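Local coordinates for AAEL008620-PA odorant-binding protein (Aedes aegypti, PDB 5V13) that binds juvenile hormone III specifically, as a mosquito hemolymph member of the odorant-binding protein family, at residues E60-V65 and V125-A130. Numbering follows the deposited sequence.
Sequences ESQCYV and VFNKYA. With JH3 (methyl (2E,6E)-9-[(2R)-3,3-dimethyloxiran-2-yl]-3,7-dimethylnona-2,6-dienoate), chain E.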
ATOM      1  N   GLU B  60      10.979   6.657  35.439  1.00 18.12           N
ATOM      2  CA  GLU B  60      10.959   5.837  34.235  1.00 20.63           C
ATOM      3  C   GLU B  60      10.102   6.472  33.141  1.00 18.72           C
ATOM      4  O   GLU B  60      10.457   6.407  31.962  1.00 14.82           O
ATOM      5  CB  GLU B  60      10.473   4.424  34.561  1.00 27.66           C
ATOM      6  CG  GLU B  60      11.571   3.510  35.110  1.00 35.09           C
ATOM      7  CD  GLU B  60      12.683   3.250  34.093  1.00 56.49           C
ATOM      8  OE1 GLU B  60      13.581   4.109  33.939  1.00 65.51           O
ATOM      9  OE2 GLU B  60      12.657   2.188  33.434  1.00 62.98           O
ATOM     10  N   SER B  61       8.982   7.104  33.513  1.00 15.73           N
ATOM     11  CA  SER B  61       8.158   7.790  32.517  1.00 14.92           C
ATOM     12  C   SER B  61       8.857   9.030  31.963  1.00 14.40           C
ATOM     13  O   SER B  61       8.734   9.341  30.772  1.00 13.61           O
ATOM     14  CB  SER B  61       6.813   8.194  33.122  1.00 22.28           C
ATOM     15  OG  SER B  61       6.127   7.085  33.669  1.00 30.62           O
ATOM     16  N   GLN B  62       9.534   9.788  32.828  1.00 14.93           N
ATOM     17  CA  GLN B  62      10.301  10.933  32.355  1.00 14.62           C
ATOM     18  C   GLN B  62      11.384  10.488  31.391  1.00 15.27           C
ATOM     19  O   GLN B  62      11.595  11.120  30.350  1.00 14.67           O
ATOM     20  CB  GLN B  62      10.910  11.701  33.534  1.00 15.47           C
ATOM     21  CG  GLN B  62       9.876  12.285  34.483  1.00 18.44           C
ATOM     22  CD  GLN B  62      10.494  12.899  35.728  1.00 26.27           C
ATOM     23  OE1 GLN B  62      11.497  12.411  36.237  1.00 25.68           O
ATOM     24  NE2 GLN B  62       9.892  13.971  36.224  1.00 30.58           N
ATOM     25  N   CYS B  63      12.059   9.374  31.694  1.00 14.47           N
ATOM     26  CA  CYS B  63      13.094   8.922  30.772  1.00 18.42           C
ATOM     27  C   CYS B  63      12.506   8.414  29.464  1.00 21.25           C
ATOM     28  O   CYS B  63      13.151   8.541  28.419  1.00 14.99           O
ATOM     29  CB  CYS B  63      13.962   7.850  31.409  1.00 19.74           C
ATOM     30  SG  CYS B  63      14.971   8.534  32.758  1.00 29.05           S
ATOM     31  N   TYR B  64      11.300   7.833  29.494  1.00 13.12           N
ATOM     32  CA  TYR B  64      10.675   7.409  28.241  1.00 12.39           C
ATOM     33  C   TYR B  64      10.380   8.604  27.342  1.00 14.22           C
ATOM     34  O   TYR B  64      10.617   8.559  26.124  1.00 15.81           O
ATOM     35  CB  TYR B  64       9.387   6.630  28.516  1.00 12.59           C
ATOM     36  CG  TYR B  64       8.764   6.068  27.253  1.00 15.31           C
ATOM     37  CD1 TYR B  64       9.314   4.955  26.632  1.00 11.86           C
ATOM     38  CD2 TYR B  64       7.647   6.674  26.660  1.00 12.00           C
ATOM     39  CE1 TYR B  64       8.752   4.436  25.448  1.00 11.52           C
ATOM     40  CE2 TYR B  64       7.080   6.162  25.492  1.00 14.38           C
ATOM     41  CZ  TYR B  64       7.639   5.048  24.891  1.00 13.73           C
ATOM     42  OH  TYR B  64       7.093   4.527  23.729  1.00 11.55           O
ATOM     43  N   VAL B  65       9.846   9.679  27.918  1.00 12.02           N
ATOM     44  CA  VAL B  65       9.577  10.880  27.128  1.00 13.99           C
ATOM     45  C   VAL B  65      10.872  11.453  26.548  1.00 15.00           C
ATOM     46  O   VAL B  65      10.920  11.850  25.375  1.00 16.78           O
ATOM     47  CB  VAL B  65       8.818  11.917  27.974  1.00 20.31           C
ATOM     48  CG1 VAL B  65       8.600  13.205  27.166  1.00 22.45           C
ATOM     49  CG2 VAL B  65       7.473  11.337  28.429  1.00 20.49           C
ATOM     50  N   VAL B 125      13.992  17.476  30.929  1.00 16.49           N
ATOM     51  CA  VAL B 125      13.360  17.409  29.612  1.00 15.67           C
ATOM     52  C   VAL B 125      11.849  17.205  29.754  1.00 18.12           C
ATOM     53  O   VAL B 125      11.052  17.903  29.122  1.00 15.77           O
ATOM     54  CB  VAL B 125      14.019  16.304  28.762  1.00 17.56           C
ATOM     55  CG1 VAL B 125      13.292  16.112  27.449  1.00 13.01           C
ATOM     56  CG2 VAL B 125      15.499  16.613  28.513  1.00 17.13           C
ATOM     57  N   PHE B 126      11.436  16.260  30.610  1.00 14.43           N
ATOM     58  CA  PHE B 126      10.012  16.017  30.844  1.00 15.16           C
ATOM     59  C   PHE B 126       9.319  17.273  31.369  1.00 19.37           C
ATOM     60  O   PHE B 126       8.259  17.661  30.874  1.00 18.18           O
ATOM     61  CB  PHE B 126       9.848  14.843  31.821  1.00 14.47           C
ATOM     62  CG  PHE B 126       8.435  14.514  32.179  1.00 15.04           C
ATOM     63  CD1 PHE B 126       7.809  15.132  33.256  1.00 19.75           C
ATOM     64  CD2 PHE B 126       7.744  13.527  31.478  1.00 21.68           C
ATOM     65  CE1 PHE B 126       6.503  14.802  33.599  1.00 16.94           C
ATOM     66  CE2 PHE B 126       6.437  13.192  31.813  1.00 25.57           C
ATOM     67  CZ  PHE B 126       5.817  13.823  32.873  1.00 15.55           C
ATOM     68  N   ASN B 127       9.906  17.932  32.372  1.00 19.72           N
ATOM     69  CA  ASN B 127       9.262  19.115  32.938  1.00 20.42           C
ATOM     70  C   ASN B 127       9.139  20.245  31.922  1.00 23.06           C
ATOM     71  O   ASN B 127       8.148  20.987  31.927  1.00 18.99           O
ATOM     72  CB  ASN B 127      10.029  19.579  34.166  1.00 20.88           C
ATOM     73  CG  ASN B 127       9.790  18.676  35.335  1.00 25.94           C
ATOM     74  OD1 ASN B 127       8.862  17.861  35.314  1.00 26.64           O
ATOM     75  ND2 ASN B 127      10.612  18.801  36.361  1.00 29.75           N
ATOM     76  N   LYS B 128      10.133  20.394  31.045  1.00 15.62           N
ATOM     77  CA  LYS B 128      10.062  21.450  30.041  1.00 18.72           C
ATOM     78  C   LYS B 128       8.958  21.168  29.026  1.00 16.84           C
ATOM     79  O   LYS B 128       8.284  22.094  28.564  1.00 21.21           O
ATOM     80  CB  LYS B 128      11.432  21.605  29.366  1.00 17.09           C
ATOM     81  CG  LYS B 128      11.475  22.585  28.183  1.00 16.50           C
ATOM     82  CD  LYS B 128      10.889  23.957  28.562  1.00 28.10           C
ATOM     83  CE  LYS B 128      11.965  24.999  28.805  1.00 44.08           C
ATOM     84  NZ  LYS B 128      11.381  26.349  29.082  1.00 46.56           N
ATOM     85  N   TYR B 129       8.720  19.897  28.716  1.00 17.14           N
ATOM     86  CA  TYR B 129       7.686  19.508  27.759  1.00 13.42           C
ATOM     87  C   TYR B 129       6.271  19.626  28.329  1.00 14.07           C
ATOM     88  O   TYR B 129       5.302  19.672  27.556  1.00 15.65           O
ATOM     89  CB  TYR B 129       7.971  18.071  27.333  1.00 17.14           C
ATOM     90  CG  TYR B 129       7.220  17.520  26.135  1.00 12.87           C
ATOM     91  CD1 TYR B 129       7.180  18.205  24.924  1.00 13.74           C
ATOM     92  CD2 TYR B 129       6.629  16.268  26.198  1.00 13.53           C
ATOM     93  CE1 TYR B 129       6.514  17.665  23.812  1.00 12.65           C
ATOM     94  CE2 TYR B 129       5.971  15.732  25.117  1.00 11.47           C
ATOM     95  CZ  TYR B 129       5.917  16.430  23.929  1.00 17.29           C
ATOM     96  OH  TYR B 129       5.275  15.873  22.848  1.00 13.07           O
ATOM     97  N   ALA B 130       6.126  19.670  29.656  1.00 16.71           N
ATOM     98  CA  ALA B 130       4.856  19.313  30.292  1.00 19.39           C
ATOM     99  C   ALA B 130       3.712  20.234  29.872  1.00 20.51           C
ATOM    100  O   ALA B 130       2.624  19.755  29.524  1.00 18.66           O
ATOM    101  CB  ALA B 130       5.020  19.310  31.814  1.00 22.31           C
TER
HETATM  102  C1  JH3 E 301       3.346   2.593  21.257  1.00 19.20           C
HETATM  103  O2  JH3 E 301       2.303   2.598  20.627  1.00 26.63           O
HETATM  104  O1  JH3 E 301       4.165   1.409  21.197  1.00 26.28           O
HETATM  105  CM  JH3 E 301       3.760   0.338  20.342  1.00 26.40           C
HETATM  106  C2  JH3 E 301       3.840   3.725  22.062  1.00 17.52           C
HETATM  107  C3  JH3 E 301       3.235   4.897  22.270  1.00 12.87           C
HETATM  108  C3' JH3 E 301       1.892   5.265  21.702  1.00 17.41           C
HETATM  109  C4  JH3 E 301       3.981   5.897  23.121  1.00 13.64           C
HETATM  110  C5  JH3 E 301       3.866   7.279  22.485  1.00 16.25           C
HETATM  111  C6  JH3 E 301       4.949   8.177  23.040  1.00 14.03           C
HETATM  112  C7  JH3 E 301       4.745   9.023  24.060  1.00 15.23           C
HETATM  113  C7' JH3 E 301       3.408   9.096  24.749  1.00 16.95           C
HETATM  114  C8  JH3 E 301       5.909   9.885  24.525  1.00 19.48           C
HETATM  115  C9  JH3 E 301       5.637  11.387  24.329  1.00 18.61           C
HETATM  116  CA  JH3 E 301       5.162  11.719  22.917  1.00 16.96           C
HETATM  117  O3  JH3 E 301       5.066  13.139  22.666  1.00 16.80           O
HETATM  118  CB  JH3 E 301       6.168  12.472  22.049  1.00 17.52           C
HETATM  119  CB' JH3 E 301       6.038  12.130  20.560  1.00 14.96           C
HETATM  120  CC  JH3 E 301       7.516  12.884  22.622  1.00 20.65           C
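Q62 lays its aliphatic stem over one face of the F126 ring. Its CG sits 3.9 Å from the ring centroid, 25° off the ring normal and shifted toward the rim, with CG of F126 as its nearest atom: a CH-pi contact made by the CG methylene. NE2 of Q62 also comes within 3.8 Å of CD1 of F126. CB of Q62 packs against CB of F126 as well. A chi1 of 178° sets CG of F126 anti to its backbone N; the ring, at CD2, comes close to CA of Q62, where the two backbones are nearest each other.

The remaining apolar packing belongs to V65, whose two methyls split between two rings. CG2 lies at the edge of the F126 ring, close to its plane, 3.8 Å from CD2. CG1 comes up to the Y129 ring obliquely, 3.8 Å from its CD2. V65 thus touches both F126 and Y129, three residues apart on helix 122-135. The short helix segments cross at 74°, their axes 9.2 Å apart.

The hydrogen bond to the ligand comes from Y129. Its hydroxyl donates to O3, the epoxide oxygen of JH3, at 2.7 Å, and that oxygen lies near the plane of the Y129 ring. Y64, on the other helix, instead offers its ring edge to C6 of the hormone chain, while its OH stands 3.5 Å from C4 and hydrogen-bonds to the backbone O of Y33.

A second link between the helices is covalent, the C63-C122 disulfide. Packing between the segments is mainly apolar, the Q62 amide adding a nitrogen near the F126 ring. V65 is the second-shell residue against the ring that recognises the epoxide, and the one hydrogen bond from these two segments to JH3 goes to its epoxide oxygen.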